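Local coordinates for Poly(A) RNA polymerase protein 2 (Saccharomyces cerevisiae, PDB 3NYB), which adds poly(A) tails to RNA as the polymerase of the TRAMP complex, a nuclear surveillance machinery that probably marks faulty transcripts for degradation, at residues Y97-A100 / S101-K105; K148-R151 / E152-D156; G182-G186 / F187-C191; V244-P247 / K248-S252. The protein carries 1 engineered substitution. All coordinates share one frame; numbering follows the deposited sequence.

In the fold
Interactions 2 and 3 touch each other; interactions 1 and 4 stand apart. Helix 145-155 of interaction 2 packs on helix 186-198 of interaction 3. Trp153 CH2 lies 3.3 Å from Phe187 CE1, and Ile150 CD1 lies 3.4 Å from Ile190 CD1. Interaction 1 sits on helix 92-105, in the palm region of the sequence like interaction 2, yet their nearest atoms are about 22 Å apart. Interaction 4 lies in the Cid1-like region, with nearest atoms about 7 Å from interaction 3, and it borders the AIR2 chain. As in related polymerases, the catalytic cleft probably lies between the palm and central domains.

Interaction 1 of 4, residues Y97-A100 / S101-K105; sequences YSLA and SHLKK
Leu103 N donates to Leu99 O at 2.8 Å, with an N-H...O angle of 162°. One residue further on, Lys104 N reaches Ala100 O at 3.1 Å, and this bond is nearly straight at 173°. Ser101 N to Tyr97 O (2.9 Å) and His102 N to Ser98 O (3.0 Å) complete the ladder, the latter more bent. The hydroxyl of Ser98 turns back along the helix and bonds to Asn94 O. Packing follows on the buried side. Leu99 CD1 meets Leu103 CD2 at 3.7 Å, the two side chains crossing obliquely. The first torsion of Leu99 (chi1 180°) sets CG opposite the backbone N, and CD1 then lies beside both methyls of Leu103. Beyond this pair, Leu103 packs on Ile123 and Phe125 of strand 121-127. Cut back to an alanine, Leu103 would lose both methyls, which is likely to open a gap between Leu99 and that strand. On the exposed side, Lys104 NZ bonds weakly to Thr110 O. The arrangement is an alpha-helical i to i+4 ladder with a leucine pair on its inner face, here joining helix 92-105 to the mixed sheet of the nucleotidyltransferase palm.

Interaction 2 of 4, residues K148-R151 / E152-D156; sequences KLIR and EWLDD
Leu149 and Trp153 form the tight inner side of this helical contact. Leu149 CB sits over the face of the indole. It lies 4.2 Å from the centroid of the Trp153 five-membered ring and 25° off the ring normal, a CH-pi contact. Leu149 O lies over the same ring, offset toward the rim, and accepts a bond from Trp153 N. Ile150 CD1 approaches the benzene part of the indole obliquely, 3.5 Å from Trp153 CZ3. Trp153 CG points away from its own carbonyl carbon (chi1 -65°), which swings the ring back over the preceding turn. Ile150 and Leu154 run side by side, pointing the same way, with Ile150 CG2 and Leu154 CD1 4.0 Å apart.

Under these side chains runs the i to i+4 ladder of alpha-helix 145-155. Glu152 N to Lys148 O (3.0 Å) and Leu154 N to Ile150 O (3.0 Å) belong to it. The next bond, Asp155 N to Arg151 O, is weak. Glu152 O takes both Asp155 N and Asp156 N. Further out, the ring of Trp153 stacks on Phe194 of helix 186-198 and touches Leu160 of helix 160-173.

The other side is looser and faces solvent. The nearest approach of the Lys148 and Glu152 side chains is of a methylene to the carboxylate: Lys148 CG lies 3.7 Å from Glu152 OE2. The two carry opposite charges, but Lys148 NZ stays 4.6 Å from Glu152 OE2, beyond a salt bridge. Any attraction between them is probably modest.

Interaction 3 of 4, residues G182-G186 / F187-C191; sequences GGLGG and FSIIC
Gly185 is the N-cap of helix 186-198, just before its first turn, and the carbonyl of Gly185 accepts the bond from Ile189 N at 3.2 Å. The N-H...O angle of this bond is 153°. The loop before the helix is rich in glycine, and Ser279 holds it through a bond from its hydroxyl to Gly183 O. The next helical bond, from Ile190 N to Gly186 O, is 3.1 Å long and nearly straight at 172°. Cys191 N continues the ladder to Phe187 O at 2.8 Å.

Side-chain contact between loop and helix rests on Ile189. Its CG1 branch is turned away from its own carbonyl carbon (chi1 -57°) and folds back over the helix start. There CG1 lies 3.9 Å from Leu184 CB, and Ile189 CD1 also comes 3.9 Å from Leu184 O. Leu184 and Ile189 both reach Leu171 of helix 160-173, and Ile189 also meets Val167. Replacing Ile189 with an alanine removes CG1, which would probably cost Leu184 CB this contact and leave a gap toward Val167 and Leu171. On another side of the helix, Phe187 and Ile190 turn to helix 145-155, while Phe187 also meets Pro268.

Most of the residues that meet here are buried, and the polar groups that join the two segments are backbone ones. The carbonyls of Gly185 and Gly186 are satisfied by the first turn of the helix. Glycine at the N-cap brings no side-chain cap, so backbone bonds and aliphatic contact tie the loop to the helix start.

Interaction 4 of 4, residues V244-P247 / K248-S252; sequences VYFP and KSTWS
The end of strand 243-247 bends here into a short 3-10 turn, and Pro247 and Thr250 meet across the bend. Pro247 O accepts two bonds from the same residue. Thr250 N donates at 3.1 Å, from above the carbonyl plane. Thr250 OG1 also donates to Pro247 O at 3.1 Å, this time in the carbonyl plane. One oxygen is thus gripped from two directions. With chi1 at 83°, OG1 of Thr250 stands between N and the carbonyl carbon, and CG2 is left on the proline side. Thr250 CG2 lies 3.7 Å from Pro247 CD.

The aromatic pair lies beside this grip. The edge of Phe246 faces the six-membered ring of Trp251 in an offset edge-to-face stack. The centroids of the Phe246 ring and the Trp251 six-membered ring are 5.3 Å apart, and the planes meet at 67°. Phe246 CZ stands over the indole face, toward the rim, and Phe246 CE1 comes 3.4 Å from Trp251 CE3. Trp251 is the centre of an inverse gamma turn. Both rings also touch Gln266 of strand 266-267.

The ammonium group of Lys248 turns to Tyr231 O, which it bonds. Pro247 packs on Gly53 of the AIR2 chain, and Val244 on Tyr48 of that chain, so the strand borders the partner protein. The 3-10 turn leads the chain out of the second strand of the antiparallel hairpin 234-238/243-247, within the Cid1-family region of this polymerase.

Interaction 1 of 4, residues Y97-A100 / S101-K105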
loop_
_atom_site.group_PDB
_atom_site.type_symbol
_atom_site.label_atom_id
_atom_site.label_comp_id
_atom_site.label_asym_id
_atom_site.label_seq_id
_atom_site.Cartn_x
_atom_site.Cartn_y
_atom_site.Cartn_z
ATOM N N TYR A 97 18.269 -14.132 21.931
ATOM C CA TYR A 97 17.964 -14.346 23.346
ATOM C C TYR A 97 18.897 -13.509 24.219
ATOM O O TYR A 97 18.475 -12.935 25.227
ATOM C CB TYR A 97 18.060 -15.828 23.727
ATOM C CG TYR A 97 17.250 -16.750 22.846
ATOM C CD1 TYR A 97 17.769 -17.972 22.417
ATOM C CD2 TYR A 97 15.972 -16.396 22.425
ATOM C CE1 TYR A 97 17.037 -18.818 21.608
ATOM C CE2 TYR A 97 15.231 -17.236 21.614
ATOM C CZ TYR A 97 15.766 -18.447 21.209
ATOM O OH TYR A 97 15.029 -19.283 20.399
ATOM N N SER A 98 20.162 -13.432 23.813
ATOM C CA SER A 98 21.174 -12.699 24.570
ATOM C C SER A 98 20.955 -11.195 24.496
ATOM O O SER A 98 21.085 -10.490 25.496
ATOM C CB SER A 98 22.573 -13.039 24.058
ATOM O OG SER A 98 22.775 -14.438 24.058
ATOM N N LEU A 99 20.643 -10.710 23.299
ATOM C CA LEU A 99 20.319 -9.306 23.088
ATOM C C LEU A 99 19.084 -8.932 23.909
ATOM O O LEU A 99 19.052 -7.881 24.558
ATOM C CB LEU A 99 20.042 -9.060 21.603
ATOM C CG LEU A 99 19.670 -7.644 21.172
ATOM C CD1 LEU A 99 20.579 -6.595 21.838
ATOM C CD2 LEU A 99 19.722 -7.524 19.651
ATOM N N ALA A 100 18.065 -9.793 23.868
ATOM C CA ALA A 100 16.847 -9.579 24.646
ATOM C C ALA A 100 17.165 -9.456 26.119
ATOM O O ALA A 100 16.888 -8.434 26.742
ATOM C CB ALA A 100 15.846 -10.711 24.419
ATOM N N SER A 101 17.743 -10.516 26.674
ATOM C CA SER A 101 18.138 -10.507 28.073
ATOM C C SER A 101 18.858 -9.208 28.420
ATOM O O SER A 101 18.619 -8.617 29.469
ATOM C CB SER A 101 19.038 -11.698 28.358
ATOM O OG SER A 101 18.819 -12.182 29.651
ATOM N N HIS A 102 19.713 -8.750 27.514
ATOM C CA HIS A 102 20.560 -7.578 27.754
ATOM C C HIS A 102 19.770 -6.260 27.689
ATOM O O HIS A 102 19.957 -5.362 28.512
ATOM C CB HIS A 102 21.729 -7.588 26.756
ATOM C CG HIS A 102 22.692 -6.449 26.912
ATOM N ND1 HIS A 102 23.053 -5.634 25.862
ATOM C CD2 HIS A 102 23.388 -6.011 27.988
ATOM C CE1 HIS A 102 23.922 -4.732 26.285
ATOM N NE2 HIS A 102 24.138 -4.936 27.572
ATOM N N LEU A 103 18.896 -6.145 26.695
ATOM C CA LEU A 103 18.046 -4.968 26.561
ATOM C C LEU A 103 17.210 -4.751 27.821
ATOM O O LEU A 103 17.131 -3.636 28.340
ATOM C CB LEU A 103 17.143 -5.104 25.333
ATOM C CG LEU A 103 17.613 -4.423 24.050
ATOM C CD1 LEU A 103 19.084 -4.084 24.148
ATOM C CD2 LEU A 103 17.309 -5.249 22.801
ATOM N N LYS A 104 16.600 -5.827 28.311
ATOM C CA LYS A 104 15.735 -5.768 29.481
ATOM C C LYS A 104 16.518 -5.256 30.678
ATOM O O LYS A 104 16.082 -4.346 31.386
ATOM C CB LYS A 104 15.191 -7.158 29.801
ATOM C CG LYS A 104 14.644 -7.939 28.614
ATOM C CD LYS A 104 13.119 -8.054 28.643
ATOM C CE LYS A 104 12.644 -9.286 29.409
ATOM N NZ LYS A 104 11.160 -9.317 29.589
ATOM N N LYS A 105 17.681 -5.860 30.884
ATOM C CA LYS A 105 18.572 -5.528 31.990
ATOM C C LYS A 105 19.039 -4.064 31.956
ATOM O O LYS A 105 19.014 -3.365 32.976
ATOM C CB LYS A 105 19.759 -6.495 31.975
ATOM C CG LYS A 105 20.755 -6.324 33.105
ATOM C CD LYS A 105 21.058 -7.664 33.789
ATOM C CE LYS A 105 22.075 -7.524 34.923
ATOM N NZ LYS A 105 23.490 -7.485 34.449
#

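Interaction 2 of 4, residues K148-R151 / E152-D156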
loop_
_atom_site.group_PDB
_atom_site.type_symbol
_atom_site.label_atom_id
_atom_site.label_comp_id
_atom_site.label_asym_id
_atom_site.label_seq_id
_atom_site.Cartn_x
_atom_site.Cartn_y
_atom_site.Cartn_z
ATOM N N LYS A 148 15.575 -3.104 -3.843
ATOM C CA LYS A 148 16.062 -2.227 -4.903
ATOM C C LYS A 148 14.929 -1.780 -5.830
ATOM O O LYS A 148 14.863 -0.618 -6.234
ATOM C CB LYS A 148 17.191 -2.897 -5.696
ATOM C CG LYS A 148 18.047 -1.925 -6.516
ATOM C CD LYS A 148 18.911 -1.018 -5.630
ATOM C CE LYS A 148 19.800 -0.078 -6.456
ATOM N NZ LYS A 148 20.978 -0.751 -7.099
ATOM N N LEU A 149 14.035 -2.705 -6.166
ATOM C CA LEU A 149 12.854 -2.349 -6.942
ATOM C C LEU A 149 12.121 -1.180 -6.288
ATOM O O LEU A 149 11.779 -0.197 -6.954
ATOM C CB LEU A 149 11.921 -3.549 -7.081
ATOM C CG LEU A 149 12.423 -4.659 -8.009
ATOM C CD1 LEU A 149 11.419 -5.799 -8.068
ATOM C CD2 LEU A 149 12.690 -4.108 -9.398
ATOM N N ILE A 150 11.899 -1.297 -4.978
ATOM C CA ILE A 150 11.228 -0.263 -4.200
ATOM C C ILE A 150 11.836 1.115 -4.428
ATOM O O ILE A 150 11.126 2.064 -4.749
ATOM C CB ILE A 150 11.280 -0.564 -2.688
ATOM C CG1 ILE A 150 10.652 -1.925 -2.384
ATOM C CG2 ILE A 150 10.583 0.531 -1.898
ATOM C CD1 ILE A 150 9.272 -2.072 -2.909
ATOM N N ARG A 151 13.147 1.227 -4.259
ATOM C CA ARG A 151 13.804 2.522 -4.397
ATOM C C ARG A 151 13.684 3.064 -5.814
ATOM O O ARG A 151 13.438 4.254 -6.019
ATOM C CB ARG A 151 15.265 2.435 -3.970
ATOM C CG ARG A 151 15.434 2.264 -2.473
ATOM C CD ARG A 151 16.897 2.170 -2.079
ATOM N NE ARG A 151 17.533 0.958 -2.591
ATOM C CZ ARG A 151 17.417 -0.240 -2.026
ATOM N NH1 ARG A 151 16.676 -0.389 -0.935
ATOM N NH2 ARG A 151 18.033 -1.289 -2.554
ATOM N N GLU A 152 13.846 2.178 -6.790
ATOM C CA GLU A 152 13.702 2.553 -8.185
ATOM C C GLU A 152 12.264 2.937 -8.494
ATOM O O GLU A 152 12.022 4.006 -9.048
ATOM C CB GLU A 152 14.168 1.420 -9.088
ATOM C CG GLU A 152 15.635 1.071 -8.899
ATOM C CD GLU A 152 16.063 -0.156 -9.690
ATOM O OE1 GLU A 152 15.179 -0.872 -10.211
ATOM O OE2 GLU A 152 17.286 -0.405 -9.783
ATOM N N TRP A 153 11.307 2.086 -8.132
ATOM C CA TRP A 153 9.910 2.440 -8.341
ATOM C C TRP A 153 9.632 3.853 -7.794
ATOM O O TRP A 153 8.891 4.626 -8.393
ATOM C CB TRP A 153 8.958 1.459 -7.654
ATOM C CG TRP A 153 8.920 0.029 -8.122
ATOM C CD1 TRP A 153 9.388 -0.498 -9.300
ATOM C CD2 TRP A 153 8.324 -1.064 -7.402
ATOM N NE1 TRP A 153 9.135 -1.857 -9.337
ATOM C CE2 TRP A 153 8.489 -2.221 -8.197
ATOM C CE3 TRP A 153 7.689 -1.164 -6.169
ATOM C CZ2 TRP A 153 8.017 -3.480 -7.759
ATOM C CZ3 TRP A 153 7.229 -2.409 -5.750
ATOM C CH2 TRP A 153 7.394 -3.545 -6.540
ATOM N N LEU A 154 10.236 4.183 -6.657
ATOM C CA LEU A 154 9.966 5.451 -5.990
ATOM C C LEU A 154 10.571 6.617 -6.738
ATOM O O LEU A 154 10.121 7.749 -6.605
ATOM C CB LEU A 154 10.490 5.433 -4.561
ATOM C CG LEU A 154 9.656 4.595 -3.591
ATOM C CD1 LEU A 154 10.311 4.492 -2.211
ATOM C CD2 LEU A 154 8.245 5.163 -3.484
ATOM N N ASP A 155 11.596 6.337 -7.526
ATOM C CA ASP A 155 12.206 7.362 -8.357
ATOM C C ASP A 155 11.367 7.698 -9.594
ATOM O O ASP A 155 11.102 8.866 -9.871
ATOM C CB ASP A 155 13.608 6.930 -8.766
ATOM C CG ASP A 155 14.552 6.859 -7.589
ATOM O OD1 ASP A 155 15.524 6.076 -7.660
ATOM O OD2 ASP A 155 14.318 7.582 -6.597
ATOM N N ASP A 156 10.943 6.679 -10.334
ATOM C CA ASP A 156 10.233 6.926 -11.584
ATOM C C ASP A 156 8.710 6.847 -11.471
ATOM O O ASP A 156 8.032 6.526 -12.450
ATOM C CB ASP A 156 10.758 6.016 -12.712
ATOM C CG ASP A 156 10.525 4.540 -12.444
ATOM O OD1 ASP A 156 11.518 3.783 -12.390
ATOM O OD2 ASP A 156 9.356 4.133 -12.299
#

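Interaction 3 of 4, residues G182-G186 / F187-C191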
loop_
_atom_site.group_PDB
_atom_site.type_symbol
_atom_site.label_atom_id
_atom_site.label_comp_id
_atom_site.label_asym_id
_atom_site.label_seq_id
_atom_site.Cartn_x
_atom_site.Cartn_y
_atom_site.Cartn_z
ATOM N N GLY A 182 -2.818 -13.424 7.416
ATOM C CA GLY A 182 -3.243 -13.474 6.027
ATOM C C GLY A 182 -3.531 -12.135 5.371
ATOM O O GLY A 182 -4.238 -12.087 4.366
ATOM N N GLY A 183 -2.996 -11.051 5.931
ATOM C CA GLY A 183 -3.114 -9.734 5.314
ATOM C C GLY A 183 -2.064 -9.495 4.228
ATOM O O GLY A 183 -1.264 -10.380 3.929
ATOM N N LEU A 184 -2.058 -8.299 3.638
ATOM C CA LEU A 184 -1.054 -7.936 2.629
ATOM C C LEU A 184 0.231 -7.408 3.244
ATOM O O LEU A 184 0.197 -6.503 4.077
ATOM C CB LEU A 184 -1.589 -6.867 1.681
ATOM C CG LEU A 184 -2.752 -7.218 0.766
ATOM C CD1 LEU A 184 -3.059 -6.022 -0.120
ATOM C CD2 LEU A 184 -2.446 -8.476 -0.062
ATOM N N GLY A 185 1.362 -7.964 2.809
ATOM C CA GLY A 185 2.669 -7.494 3.235
ATOM C C GLY A 185 3.022 -6.159 2.605
ATOM O O GLY A 185 2.290 -5.646 1.761
ATOM N N GLY A 186 4.153 -5.593 3.009
ATOM C CA GLY A 186 4.527 -4.276 2.549
ATOM C C GLY A 186 4.855 -4.237 1.068
ATOM O O GLY A 186 4.330 -3.401 0.322
ATOM N N PHE A 187 5.739 -5.124 0.632
ATOM C CA PHE A 187 6.140 -5.129 -0.775
ATOM C C PHE A 187 4.920 -5.319 -1.682
ATOM O O PHE A 187 4.754 -4.621 -2.681
ATOM C CB PHE A 187 7.213 -6.194 -1.049
ATOM C CG PHE A 187 7.513 -6.391 -2.509
ATOM C CD1 PHE A 187 8.453 -5.609 -3.150
ATOM C CD2 PHE A 187 6.844 -7.358 -3.238
ATOM C CE1 PHE A 187 8.721 -5.788 -4.488
ATOM C CE2 PHE A 187 7.101 -7.538 -4.573
ATOM C CZ PHE A 187 8.041 -6.754 -5.200
ATOM N N SER A 188 4.057 -6.253 -1.312
ATOM C CA SER A 188 2.841 -6.513 -2.068
ATOM C C SER A 188 2.010 -5.259 -2.266
ATOM O O SER A 188 1.510 -5.002 -3.361
ATOM C CB SER A 188 1.997 -7.582 -1.371
ATOM O OG SER A 188 2.705 -8.808 -1.293
ATOM N N ILE A 189 1.840 -4.485 -1.204
ATOM C CA ILE A 189 1.019 -3.289 -1.304
ATOM C C ILE A 189 1.665 -2.340 -2.293
ATOM O O ILE A 189 1.002 -1.803 -3.181
ATOM C CB ILE A 189 0.863 -2.577 0.037
ATOM C CG1 ILE A 189 0.279 -3.529 1.083
ATOM C CG2 ILE A 189 -0.039 -1.363 -0.120
ATOM C CD1 ILE A 189 0.292 -2.954 2.499
ATOM N N ILE A 190 2.971 -2.144 -2.137
ATOM C CA ILE A 190 3.719 -1.260 -3.020
ATOM C C ILE A 190 3.543 -1.690 -4.464
ATOM O O ILE A 190 3.271 -0.866 -5.341
ATOM C CB ILE A 190 5.204 -1.263 -2.686
ATOM C CG1 ILE A 190 5.399 -0.927 -1.210
ATOM C CG2 ILE A 190 5.939 -0.277 -3.557
ATOM C CD1 ILE A 190 6.855 -0.802 -0.807
ATOM N N CYS A 191 3.685 -2.990 -4.702
ATOM C CA CYS A 191 3.506 -3.543 -6.040
ATOM C C CYS A 191 2.166 -3.160 -6.666
ATOM O O CYS A 191 2.128 -2.622 -7.772
ATOM C CB CYS A 191 3.657 -5.061 -6.033
ATOM S SG CYS A 191 3.544 -5.766 -7.672
#

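Interaction 4 of 4, residues V244-P247 / K248-S252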
loop_
_atom_site.group_PDB
_atom_site.type_symbol
_atom_site.label_atom_id
_atom_site.label_comp_id
_atom_site.label_asym_id
_atom_site.label_seq_id
_atom_site.Cartn_x
_atom_site.Cartn_y
_atom_site.Cartn_z
ATOM N N VAL A 244 3.501 -5.788 -15.320
ATOM C CA VAL A 244 2.979 -6.742 -16.287
ATOM C C VAL A 244 1.946 -7.669 -15.660
ATOM O O VAL A 244 2.094 -8.077 -14.511
ATOM C CB VAL A 244 4.131 -7.607 -16.841
ATOM C CG1 VAL A 244 3.670 -9.030 -17.114
ATOM C CG2 VAL A 244 4.727 -6.970 -18.074
ATOM N N TYR A 245 0.893 -7.993 -16.404
ATOM C CA TYR A 245 0.016 -9.090 -16.014
ATOM C C TYR A 245 0.357 -10.319 -16.843
ATOM O O TYR A 245 0.698 -10.209 -18.020
ATOM C CB TYR A 245 -1.459 -8.767 -16.258
ATOM C CG TYR A 245 -2.006 -7.535 -15.582
ATOM C CD1 TYR A 245 -1.426 -7.020 -14.432
ATOM C CD2 TYR A 245 -3.140 -6.908 -16.080
ATOM C CE1 TYR A 245 -1.946 -5.889 -13.815
ATOM C CE2 TYR A 245 -3.668 -5.786 -15.470
ATOM C CZ TYR A 245 -3.067 -5.277 -14.339
ATOM O OH TYR A 245 -3.598 -4.157 -13.740
ATOM N N PHE A 246 0.260 -11.493 -16.236
ATOM C CA PHE A 246 0.256 -12.726 -17.012
ATOM C C PHE A 246 -0.716 -13.732 -16.416
ATOM O O PHE A 246 -0.942 -13.729 -15.212
ATOM C CB PHE A 246 1.667 -13.313 -17.186
ATOM C CG PHE A 246 2.409 -13.553 -15.899
ATOM C CD1 PHE A 246 2.315 -14.769 -15.246
ATOM C CD2 PHE A 246 3.239 -12.577 -15.371
ATOM C CE1 PHE A 246 3.014 -14.998 -14.074
ATOM C CE2 PHE A 246 3.939 -12.801 -14.201
ATOM C CZ PHE A 246 3.826 -14.012 -13.551
ATOM N N PRO A 247 -1.314 -14.584 -17.267
ATOM C CA PRO A 247 -2.334 -15.526 -16.794
ATOM C C PRO A 247 -1.705 -16.602 -15.911
ATOM O O PRO A 247 -0.576 -17.019 -16.162
ATOM C CB PRO A 247 -2.880 -16.142 -18.092
ATOM C CG PRO A 247 -2.327 -15.292 -19.215
ATOM C CD PRO A 247 -1.042 -14.745 -18.705
ATOM N N LYS A 248 -2.420 -17.035 -14.881
ATOM C CA LYS A 248 -1.887 -18.037 -13.970
ATOM C C LYS A 248 -1.450 -19.259 -14.752
ATOM O O LYS A 248 -0.400 -19.845 -14.480
ATOM C CB LYS A 248 -2.940 -18.442 -12.939
ATOM C CG LYS A 248 -3.480 -17.295 -12.101
ATOM C CD LYS A 248 -2.484 -16.853 -11.049
ATOM C CE LYS A 248 -3.047 -15.716 -10.213
ATOM N NZ LYS A 248 -4.075 -16.178 -9.240
ATOM N N SER A 249 -2.269 -19.625 -15.734
ATOM C CA SER A 249 -2.089 -20.849 -16.508
ATOM C C SER A 249 -0.721 -20.969 -17.177
ATOM O O SER A 249 -0.268 -22.075 -17.462
ATOM C CB SER A 249 -3.201 -20.969 -17.549
ATOM O OG SER A 249 -3.524 -19.695 -18.080
ATOM N N THR A 250 -0.064 -19.836 -17.416
ATOM C CA THR A 250 1.258 -19.830 -18.038
ATOM C C THR A 250 2.377 -19.962 -17.006
ATOM O O THR A 250 3.496 -20.353 -17.341
ATOM C CB THR A 250 1.497 -18.553 -18.875
ATOM O OG1 THR A 250 1.916 -17.481 -18.021
ATOM C CG2 THR A 250 0.231 -18.148 -19.616
ATOM N N TRP A 251 2.076 -19.629 -15.754
ATOM C CA TRP A 251 3.060 -19.760 -14.685
ATOM C C TRP A 251 3.096 -21.207 -14.239
ATOM O O TRP A 251 2.398 -21.593 -13.304
ATOM C CB TRP A 251 2.726 -18.858 -13.494
ATOM C CG TRP A 251 3.913 -18.567 -12.611
ATOM C CD1 TRP A 251 5.115 -19.213 -12.616
ATOM C CD2 TRP A 251 3.993 -17.571 -11.573
ATOM N NE1 TRP A 251 5.944 -18.672 -11.659
ATOM C CE2 TRP A 251 5.287 -17.681 -11.013
ATOM C CE3 TRP A 251 3.108 -16.620 -11.081
ATOM C CZ2 TRP A 251 5.699 -16.842 -9.967
ATOM C CZ3 TRP A 251 3.531 -15.797 -10.045
ATOM C CH2 TRP A 251 4.814 -15.915 -9.500
ATOM N N SER A 252 3.911 -22.006 -14.917
ATOM C CA SER A 252 3.965 -23.441 -14.669
ATOM C C SER A 252 4.621 -23.757 -13.329
ATOM O O SER A 252 4.284 -24.748 -12.678
ATOM C CB SER A 252 4.715 -24.140 -15.804
ATOM O OG SER A 252 4.257 -23.686 -17.068
#